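PDB 3K25: Slr1438 protein from Synechocystis sp., which is of unknown function but probably binds carbohydrate and may act as a sugar isomerase of the aldose 1-epimerase type. Local coordinates for residues R50-D55 against S59-I64; S135-G140 against R144-I149; N182-Q187 against D191-D196. All coordinates share one frame; numbering follows the deposited sequence.

Contact 1 (R50-D55 against S59-I64); sequences RERFQD and SVRGGI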
loop_
_atom_site.group_PDB
_atom_site.type_symbol
_atom_site.label_atom_id
_atom_site.label_comp_id
_atom_site.label_asym_id
_atom_site.label_seq_id
_atom_site.Cartn_x
_atom_site.Cartn_y
_atom_site.Cartn_z
ATOM N N ARG A 50 -15.362 5.905 -3.834
ATOM C CA ARG A 50 -15.586 6.248 -5.240
ATOM C C ARG A 50 -15.800 7.728 -5.524
ATOM O O ARG A 50 -15.194 8.283 -6.441
ATOM C CB ARG A 50 -16.773 5.455 -5.789
ATOM C CG ARG A 50 -16.545 3.952 -5.832
ATOM C CD ARG A 50 -17.752 3.228 -6.378
ATOM N NE ARG A 50 -17.529 1.789 -6.417
ATOM C CZ ARG A 50 -18.472 0.890 -6.673
ATOM N NH1 ARG A 50 -19.715 1.285 -6.913
ATOM N NH2 ARG A 50 -18.172 -0.407 -6.688
ATOM N N GLU A 51 -16.666 8.365 -4.749
ATOM C CA GLU A 51 -16.936 9.777 -4.949
ATOM C C GLU A 51 -15.666 10.595 -4.852
ATOM O O GLU A 51 -15.363 11.408 -5.723
ATOM C CB GLU A 51 -17.940 10.257 -3.916
ATOM C CG GLU A 51 -19.341 9.800 -4.212
ATOM C CD GLU A 51 -20.166 9.667 -2.963
ATOM O OE1 GLU A 51 -19.979 8.655 -2.251
ATOM O OE2 GLU A 51 -20.984 10.575 -2.689
ATOM N N ARG A 52 -14.917 10.372 -3.783
ATOM C CA ARG A 52 -13.675 11.096 -3.579
ATOM C C ARG A 52 -12.718 10.873 -4.753
ATOM O O ARG A 52 -12.078 11.814 -5.224
ATOM C CB ARG A 52 -13.023 10.634 -2.283
ATOM C CG ARG A 52 -11.802 11.418 -1.878
ATOM C CD ARG A 52 -11.123 10.721 -0.722
ATOM N NE ARG A 52 -9.918 11.416 -0.291
ATOM C CZ ARG A 52 -9.910 12.516 0.454
ATOM N NH1 ARG A 52 -11.056 13.052 0.859
ATOM N NH2 ARG A 52 -8.756 13.079 0.793
ATOM N N PHE A 53 -12.642 9.629 -5.226
ATOM C CA PHE A 53 -11.756 9.260 -6.330
ATOM C C PHE A 53 -12.065 10.044 -7.604
ATOM O O PHE A 53 -11.322 9.975 -8.594
ATOM C CB PHE A 53 -11.880 7.760 -6.620
ATOM C CG PHE A 53 -10.778 7.209 -7.492
ATOM C CD1 PHE A 53 -11.080 6.568 -8.690
ATOM C CD2 PHE A 53 -9.441 7.282 -7.084
ATOM C CE1 PHE A 53 -10.073 5.997 -9.476
ATOM C CE2 PHE A 53 -8.418 6.719 -7.853
ATOM C CZ PHE A 53 -8.733 6.072 -9.054
ATOM N N GLN A 54 -13.162 10.793 -7.571
ATOM C CA GLN A 54 -13.573 11.569 -8.726
ATOM C C GLN A 54 -12.808 12.884 -8.861
ATOM O O GLN A 54 -12.525 13.310 -9.976
ATOM C CB GLN A 54 -15.082 11.790 -8.670
ATOM C CG GLN A 54 -15.833 10.474 -8.478
ATOM C CD GLN A 54 -16.742 10.123 -9.638
ATOM O OE1 GLN A 54 -17.877 10.599 -9.716
ATOM N NE2 GLN A 54 -16.247 9.289 -10.550
ATOM N N ASP A 55 -12.468 13.534 -7.750
ATOM C CA ASP A 55 -11.685 14.768 -7.842
ATOM C C ASP A 55 -10.234 14.295 -7.933
ATOM O O ASP A 55 -9.623 13.935 -6.929
ATOM C CB ASP A 55 -11.863 15.644 -6.603
ATOM C CG ASP A 55 -11.068 16.942 -6.693
ATOM O OD1 ASP A 55 -9.927 16.905 -7.212
ATOM O OD2 ASP A 55 -11.577 17.995 -6.239
ATOM N N SER A 59 -6.388 12.895 -2.350
ATOM C CA SER A 59 -5.631 11.683 -2.094
ATOM C C SER A 59 -6.607 10.528 -2.121
ATOM O O SER A 59 -7.755 10.667 -1.706
ATOM C CB SER A 59 -4.967 11.744 -0.723
ATOM O OG SER A 59 -5.945 11.717 0.304
ATOM N N VAL A 60 -6.157 9.387 -2.613
ATOM C CA VAL A 60 -7.031 8.236 -2.681
ATOM C C VAL A 60 -7.248 7.672 -1.289
ATOM O O VAL A 60 -6.309 7.572 -0.500
ATOM C CB VAL A 60 -6.454 7.146 -3.624
ATOM C CG1 VAL A 60 -4.951 6.998 -3.407
ATOM C CG2 VAL A 60 -7.152 5.825 -3.367
ATOM N N ARG A 61 -8.504 7.334 -0.998
ATOM C CA ARG A 61 -8.918 6.754 0.280
ATOM C C ARG A 61 -9.574 5.425 -0.014
ATOM O O ARG A 61 -10.769 5.360 -0.303
ATOM C CB ARG A 61 -9.936 7.641 0.989
ATOM C CG ARG A 61 -9.351 8.847 1.668
ATOM C CD ARG A 61 -8.935 8.556 3.102
ATOM N NE ARG A 61 -8.285 9.725 3.687
ATOM C CZ ARG A 61 -7.070 10.151 3.343
ATOM N NH1 ARG A 61 -6.369 9.494 2.423
ATOM N NH2 ARG A 61 -6.568 11.254 3.893
ATOM N N GLY A 62 -8.785 4.365 0.060
ATOM C CA GLY A 62 -9.309 3.045 -0.205
ATOM C C GLY A 62 -8.351 2.365 -1.149
ATOM O O GLY A 62 -7.357 2.963 -1.539
ATOM N N GLY A 63 -8.638 1.127 -1.523
ATOM C CA GLY A 63 -7.741 0.435 -2.422
ATOM C C GLY A 63 -6.404 0.129 -1.769
ATOM O O GLY A 63 -6.311 -0.012 -0.540
ATOM N N ILE A 64 -5.359 0.042 -2.588
ATOM C CA ILE A 64 -4.037 -0.273 -2.082
ATOM C C ILE A 64 -2.966 0.708 -2.562
ATOM O O ILE A 64 -2.209 0.427 -3.498
ATOM C CB ILE A 64 -3.650 -1.703 -2.477
ATOM C CG1 ILE A 64 -4.794 -2.655 -2.123
ATOM C CG2 ILE A 64 -2.400 -2.129 -1.716
ATOM C CD1 ILE A 64 -4.583 -4.064 -2.597
#

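Contact 2 (S135-G140 against R144-I149); sequences SYQLQG and RIEQRI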
loop_
_atom_site.group_PDB
_atom_site.type_symbol
_atom_site.label_atom_id
_atom_site.label_comp_id
_atom_site.label_asym_id
_atom_site.label_seq_id
_atom_site.Cartn_x
_atom_site.Cartn_y
_atom_site.Cartn_z
ATOM N N SER A 135 4.297 -6.548 -10.208
ATOM C CA SER A 135 3.489 -7.566 -10.847
ATOM C C SER A 135 2.320 -7.862 -9.920
ATOM O O SER A 135 2.508 -8.216 -8.755
ATOM C CB SER A 135 4.325 -8.832 -11.076
ATOM O OG SER A 135 3.566 -9.857 -11.697
ATOM N N TYR A 136 1.109 -7.687 -10.433
ATOM C CA TYR A 136 -0.077 -7.966 -9.645
ATOM C C TYR A 136 -0.652 -9.265 -10.188
ATOM O O TYR A 136 -1.001 -9.356 -11.361
ATOM C CB TYR A 136 -1.093 -6.839 -9.779
ATOM C CG TYR A 136 -0.542 -5.460 -9.495
ATOM C CD1 TYR A 136 0.373 -4.868 -10.358
ATOM C CD2 TYR A 136 -0.980 -4.723 -8.392
ATOM C CE1 TYR A 136 0.832 -3.585 -10.146
ATOM C CE2 TYR A 136 -0.523 -3.429 -8.171
ATOM C CZ TYR A 136 0.378 -2.865 -9.059
ATOM O OH TYR A 136 0.789 -1.559 -8.904
ATOM N N GLN A 137 -0.728 -10.268 -9.323
ATOM C CA GLN A 137 -1.230 -11.589 -9.687
ATOM C C GLN A 137 -2.444 -11.927 -8.849
ATOM O O GLN A 137 -2.391 -11.889 -7.625
ATOM C CB GLN A 137 -0.124 -12.618 -9.478
ATOM C CG GLN A 137 1.159 -12.162 -10.132
ATOM C CD GLN A 137 2.357 -12.970 -9.725
ATOM O OE1 GLN A 137 2.303 -13.761 -8.787
ATOM N NE2 GLN A 137 3.463 -12.762 -10.422
ATOM N N LEU A 138 -3.540 -12.241 -9.533
ATOM C CA LEU A 138 -4.800 -12.582 -8.887
ATOM C C LEU A 138 -5.183 -14.033 -9.141
ATOM O O LEU A 138 -5.318 -14.440 -10.290
ATOM C CB LEU A 138 -5.917 -11.691 -9.415
ATOM C CG LEU A 138 -7.260 -11.971 -8.740
ATOM C CD1 LEU A 138 -7.318 -11.148 -7.456
ATOM C CD2 LEU A 138 -8.432 -11.598 -9.661
ATOM N N GLN A 139 -5.335 -14.806 -8.069
ATOM C CA GLN A 139 -5.753 -16.199 -8.171
ATOM C C GLN A 139 -6.568 -16.591 -6.955
ATOM O O GLN A 139 -6.344 -16.092 -5.851
ATOM C CB GLN A 139 -4.579 -17.176 -8.254
ATOM C CG GLN A 139 -5.012 -18.568 -7.741
ATOM C CD GLN A 139 -3.892 -19.584 -7.623
ATOM O OE1 GLN A 139 -2.799 -19.279 -7.130
ATOM N NE2 GLN A 139 -4.168 -20.817 -8.052
ATOM N N GLY A 140 -7.504 -17.509 -7.173
ATOM C CA GLY A 140 -8.340 -17.999 -6.102
ATOM C C GLY A 140 -8.818 -16.913 -5.169
ATOM O O GLY A 140 -9.562 -16.031 -5.578
ATOM N N ARG A 144 -1.364 -11.182 -4.892
ATOM C CA ARG A 144 0.070 -11.122 -4.648
ATOM C C ARG A 144 0.647 -10.029 -5.528
ATOM O O ARG A 144 0.306 -9.928 -6.705
ATOM C CB ARG A 144 0.731 -12.462 -5.010
ATOM C CG ARG A 144 2.213 -12.543 -4.670
ATOM C CD ARG A 144 2.877 -13.798 -5.254
ATOM N NE ARG A 144 4.208 -14.040 -4.686
ATOM C CZ ARG A 144 4.423 -14.331 -3.404
ATOM N NH1 ARG A 144 3.393 -14.416 -2.563
ATOM N NH2 ARG A 144 5.660 -14.538 -2.958
ATOM N N ILE A 145 1.501 -9.195 -4.952
ATOM C CA ILE A 145 2.132 -8.136 -5.720
ATOM C C ILE A 145 3.617 -8.355 -5.555
ATOM O O ILE A 145 4.112 -8.536 -4.440
ATOM C CB ILE A 145 1.758 -6.735 -5.213
ATOM C CG1 ILE A 145 0.251 -6.648 -4.982
ATOM C CG2 ILE A 145 2.157 -5.698 -6.258
ATOM C CD1 ILE A 145 -0.237 -5.270 -4.613
ATOM N N GLU A 146 4.321 -8.381 -6.674
ATOM C CA GLU A 146 5.749 -8.608 -6.644
ATOM C C GLU A 146 6.431 -7.352 -7.139
ATOM O O GLU A 146 6.020 -6.754 -8.139
ATOM C CB GLU A 146 6.101 -9.820 -7.507
ATOM C CG GLU A 146 5.302 -11.057 -7.120
ATOM C CD GLU A 146 5.751 -12.314 -7.844
ATOM O OE1 GLU A 146 5.881 -12.282 -9.089
ATOM O OE2 GLU A 146 5.962 -13.342 -7.159
ATOM N N GLN A 147 7.474 -6.949 -6.425
ATOM C CA GLN A 147 8.178 -5.735 -6.778
ATOM C C GLN A 147 9.638 -5.970 -7.080
ATOM O O GLN A 147 10.267 -6.857 -6.509
ATOM C CB GLN A 147 8.106 -4.712 -5.630
ATOM C CG GLN A 147 6.764 -4.588 -4.907
ATOM C CD GLN A 147 6.581 -5.660 -3.841
ATOM O OE1 GLN A 147 7.483 -5.910 -3.046
ATOM N NE2 GLN A 147 5.406 -6.289 -3.813
ATOM N N ARG A 148 10.156 -5.162 -7.999
ATOM C CA ARG A 148 11.567 -5.166 -8.339
ATOM C C ARG A 148 11.900 -3.679 -8.252
ATOM O O ARG A 148 11.345 -2.865 -8.986
ATOM C CB ARG A 148 11.840 -5.688 -9.753
ATOM C CG ARG A 148 13.339 -5.801 -10.053
ATOM C CD ARG A 148 13.643 -6.348 -11.448
ATOM N NE ARG A 148 12.999 -5.560 -12.499
ATOM C CZ ARG A 148 13.222 -5.698 -13.803
ATOM N NH1 ARG A 148 14.091 -6.599 -14.241
ATOM N NH2 ARG A 148 12.570 -4.938 -14.675
ATOM N N ILE A 149 12.755 -3.325 -7.306
ATOM C CA ILE A 149 13.155 -1.939 -7.130
ATOM C C ILE A 149 14.532 -1.849 -7.774
ATOM O O ILE A 149 15.488 -2.489 -7.328
ATOM C CB ILE A 149 13.235 -1.557 -5.623
ATOM C CG1 ILE A 149 11.896 -1.847 -4.935
ATOM C CG2 ILE A 149 13.537 -0.073 -5.465
ATOM C CD1 ILE A 149 11.596 -3.311 -4.726
#

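Contact 3 (N182-Q187 against D191-D196); sequences NDYLDQ and DCHGYD. With PO4 (phosphate ion), chain C.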
loop_
_atom_site.group_PDB
_atom_site.type_symbol
_atom_site.label_atom_id
_atom_site.label_comp_id
_atom_site.label_asym_id
_atom_site.label_seq_id
_atom_site.Cartn_x
_atom_site.Cartn_y
_atom_site.Cartn_z
ATOM N N ASN A 182 5.001 -6.531 20.376
ATOM C CA ASN A 182 4.737 -6.432 21.799
ATOM C C ASN A 182 4.472 -4.988 22.172
ATOM O O ASN A 182 4.000 -4.695 23.267
ATOM C CB ASN A 182 5.928 -6.973 22.595
ATOM C CG ASN A 182 6.076 -8.484 22.470
ATOM O OD1 ASN A 182 5.111 -9.228 22.635
ATOM N ND2 ASN A 182 7.292 -8.941 22.192
ATOM N N ASP A 183 4.776 -4.088 21.243
ATOM C CA ASP A 183 4.590 -2.658 21.456
ATOM C C ASP A 183 4.282 -1.969 20.140
ATOM O O ASP A 183 4.601 -2.487 19.076
ATOM C CB ASP A 183 5.862 -2.039 22.029
ATOM C CG ASP A 183 6.217 -2.584 23.390
ATOM O OD1 ASP A 183 5.411 -2.387 24.327
ATOM O OD2 ASP A 183 7.297 -3.204 23.522
ATOM N N TYR A 184 3.660 -0.799 20.213
ATOM C CA TYR A 184 3.368 -0.041 19.009
ATOM C C TYR A 184 3.637 1.441 19.241
ATOM O O TYR A 184 3.938 1.863 20.355
ATOM C CB TYR A 184 1.922 -0.260 18.539
ATOM C CG TYR A 184 0.838 0.240 19.466
ATOM C CD1 TYR A 184 0.213 -0.618 20.369
ATOM C CD2 TYR A 184 0.402 1.563 19.407
ATOM C CE1 TYR A 184 -0.828 -0.168 21.186
ATOM C CE2 TYR A 184 -0.635 2.021 20.220
ATOM C CZ TYR A 184 -1.247 1.152 21.105
ATOM O OH TYR A 184 -2.278 1.601 21.898
ATOM N N LEU A 185 3.530 2.229 18.182
ATOM C CA LEU A 185 3.790 3.653 18.277
ATOM C C LEU A 185 2.626 4.468 17.718
ATOM O O LEU A 185 2.381 4.460 16.511
ATOM C CB LEU A 185 5.069 3.972 17.507
ATOM C CG LEU A 185 5.683 5.352 17.693
ATOM C CD1 LEU A 185 4.757 6.427 17.140
ATOM C CD2 LEU A 185 5.960 5.565 19.172
ATOM N N ASP A 186 1.915 5.170 18.599
ATOM C CA ASP A 186 0.791 6.002 18.181
ATOM C C ASP A 186 1.361 7.196 17.439
ATOM O O ASP A 186 1.678 8.222 18.041
ATOM C CB ASP A 186 -0.003 6.498 19.387
ATOM C CG ASP A 186 -1.163 7.387 18.987
ATOM O OD1 ASP A 186 -2.155 6.860 18.439
ATOM O OD2 ASP A 186 -1.079 8.613 19.207
ATOM N N GLN A 187 1.487 7.057 16.128
ATOM C CA GLN A 187 2.049 8.109 15.309
ATOM C C GLN A 187 1.407 9.468 15.501
ATOM O O GLN A 187 1.997 10.488 15.146
ATOM C CB GLN A 187 2.005 7.683 13.850
ATOM C CG GLN A 187 2.963 6.548 13.579
ATOM C CD GLN A 187 2.926 6.089 12.154
ATOM O OE1 GLN A 187 1.960 5.468 11.720
ATOM N NE2 GLN A 187 3.976 6.394 11.406
ATOM N N ASP A 191 3.827 8.683 21.317
ATOM C CA ASP A 191 4.099 7.892 22.515
ATOM C C ASP A 191 3.944 6.399 22.231
ATOM O O ASP A 191 3.090 5.991 21.443
ATOM C CB ASP A 191 3.139 8.280 23.650
ATOM C CG ASP A 191 3.048 9.786 23.863
ATOM O OD1 ASP A 191 4.093 10.468 23.806
ATOM O OD2 ASP A 191 1.926 10.287 24.106
ATOM N N CYS A 192 4.771 5.585 22.879
ATOM C CA CYS A 192 4.695 4.144 22.700
ATOM C C CYS A 192 3.640 3.555 23.613
ATOM O O CYS A 192 3.118 4.238 24.488
ATOM C CB CYS A 192 6.044 3.497 22.985
ATOM S SG CYS A 192 7.233 3.723 21.644
ATOM N N HIS A 193 3.327 2.283 23.399
ATOM C CA HIS A 193 2.315 1.589 24.186
ATOM C C HIS A 193 2.493 0.084 24.084
ATOM O O HIS A 193 2.889 -0.437 23.040
ATOM C CB HIS A 193 0.913 1.940 23.686
ATOM C CG HIS A 193 0.523 3.360 23.925
ATOM N ND1 HIS A 193 0.278 3.862 25.185
ATOM C CD2 HIS A 193 0.354 4.394 23.068
ATOM C CE1 HIS A 193 -0.023 5.145 25.093
ATOM N NE2 HIS A 193 0.016 5.492 23.820
ATOM N N GLY A 194 2.180 -0.614 25.168
ATOM C CA GLY A 194 2.306 -2.053 25.157
ATOM C C GLY A 194 1.169 -2.651 24.359
ATOM O O GLY A 194 0.061 -2.110 24.329
ATOM N N TYR A 195 1.440 -3.771 23.705
ATOM C CA TYR A 195 0.435 -4.447 22.902
ATOM C C TYR A 195 0.231 -5.845 23.470
ATOM O O TYR A 195 1.165 -6.637 23.532
ATOM C CB TYR A 195 0.899 -4.510 21.440
ATOM C CG TYR A 195 -0.060 -5.218 20.515
ATOM C CD1 TYR A 195 -1.345 -4.725 20.296
ATOM C CD2 TYR A 195 0.316 -6.397 19.876
ATOM C CE1 TYR A 195 -2.236 -5.390 19.468
ATOM C CE2 TYR A 195 -0.566 -7.074 19.039
ATOM C CZ TYR A 195 -1.841 -6.566 18.842
ATOM O OH TYR A 195 -2.707 -7.256 18.027
ATOM N N ASP A 196 -0.997 -6.139 23.883
ATOM C CA ASP A 196 -1.317 -7.434 24.475
ATOM C C ASP A 196 -1.862 -8.451 23.488
ATOM O O ASP A 196 -1.919 -9.643 23.781
ATOM C CB ASP A 196 -2.322 -7.250 25.614
ATOM C CG ASP A 196 -3.628 -6.639 25.146
ATOM O OD1 ASP A 196 -4.499 -6.387 26.001
ATOM O OD2 ASP A 196 -3.785 -6.412 23.927
HETATM P P PO4 C . 1.102 1.373 28.141
HETATM O O1 PO4 C . 0.637 0.251 28.997
HETATM O O2 PO4 C . 2.588 1.378 28.099
HETATM O O3 PO4 C . 0.566 1.202 26.767
HETATM O O4 PO4 C . 0.615 2.662 28.702
#

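Contact 1 (R50-D55 against S59-I64)
Arg52 carries this contact, stretching its side chain from a short turn of helical conformation to Ser59 and Arg61. Ahead of it on the same turn, Arg50 points off elsewhere and pairs with Glu37 of strand 34-40. In Arg52, chi1 (-174°) sets CG opposite the backbone N and the chain beyond is extended, which together bring the guanidinium to Ser59. There it takes the serine side-on: Arg52 NE donates to Ser59 O at 2.7 Å, the oxygen lying at the guanidinium edge, and Arg52 NH2 to Ser59 OG at 3.2 Å, in an almost straight bond. Gripped at two points in its own plane, the group is held against rotation. Arg61 CG comes up obliquely beside Arg52 NE, 3.3 Å away, and the two guanidinium groups lie flat on each other, planes at 23°, with Arg52 NH2 over one face of Arg61's. The stack sets like charges close, Arg52 NH2 to Arg61 NH2 at 4.2 Å, a cost that the Ser59 bonds probably offset. Phe53 packs on Leu34, where Val60 also rests, and meets Phe48 edge-to-face. The N-H of Asp55 closes the turn on Arg52 O. Both segments belong to the loop between strands 43-44 and 66-67; its second arm is tied by backbone bonds from Ile64 to Val35 of strand 34-40 and from Gly63 to Tyr166 of strand 157-168.

Contact 2 (S135-G140 against R144-I149)
Ser135 and Glu146 form one hydrogen-bonded antiparallel pair, and Gln137 with Arg144 the next, each exchanging two backbone bonds. Gln137 N to Arg144 O, at 2.8 Å, is nearly straight, as is its return bond. Between them, Tyr136 and Ile145 make a non-hydrogen-bonded pair, where Ile145 CA lies 3.1 Å from Ser135 O in a CA-H...O contact. The apolar packing is theirs too: Ile145 CG2 sits over one face of the Tyr136 ring, 4.1 Å from its centroid, a CH-pi contact. The polar interactions gather on the other face. Gln137 CG lies opposite its carbonyl carbon (chi1 -50°) and the chain extends beyond, carrying NE2 to Glu146 OE1 at 2.8 Å in a weak, bent bond, and to Ser135 OG, whose stronger partner is Asp113 of strand 110-117. Glu146 OE2 takes Arg144 NE in the guanidinium plane, a salt bridge of 3.1 Å. Replacing Gln137 by alanine would probably leave Glu146 OE1 and Ser135 OG without the amide that joins them, the carboxylate then being held by Arg144 alone of the two. The hairpin of strands 130-139 and 142-151 lies inside a large antiparallel sheet, between strands 110-117 and 276-287, with Ile145 packed on Phe163 of strand 157-168.

Contact 3 (N182-Q187 against D191-D196)
Tyr184 lays one face of its ring over CB of His193, which stands 3.8 Å from the ring centroid in a CH-pi contact. The tyrosine's CG lies between its backbone N and carbonyl carbon (chi1 65°), a torsion that swings the ring across the hairpin toward His193; the imidazole meets the phenol obliquely, planes at 40°. Tyr195 CB lies at the edge of the same ring, while its own ring leads off to an edge-to-face contact with Phe210. On the opposite face of the hairpin, Leu185 CD2 rests against Cys192 SG. Backbone bonds hold the strands in antiparallel register: Tyr184 N to His193 O at 3.0 Å, with a return bond, then Asp186 N to Asp191 O. At the other end Tyr195 N approaches Asn182 O from above the carbonyl plane. A phosphate ion, probably from the crystallisation liquor, takes two bonds at O3: from His193 ND1 at 3.1 Å and from Gly194 N at 2.9 Å. Two N-H donors on one oxygen suggest that this exposed hairpin can hold an anion, with no physiological ligand implied; the bond needs a proton on ND1, and an anion would tend to favour the protonated ring, though its charge is undetermined.

Overall arrangement
The three contacts follow one another along the chain without interleaving. Contact 1 is a loop contact at the surface, its second arm bonded to strand 34-40 of the four-stranded sheet and to strand 157-168. Contact 2 belongs to a central hairpin of one eight-stranded antiparallel sheet, and contact 3 to a peripheral hairpin joined through strand 205-210 to another. Centres of contacts 1 and 2 lie about 22 Å apart, with nearest atoms about 5 Å away; contact 3 is about 29 Å and 31 Å from them, centre to centre, and across the chain's centre from contact 2. Consistent with the galactose mutarotase-like beta-sandwich of the family, contact 2 lies within a main sheet and contacts 1 and 3 at the surface.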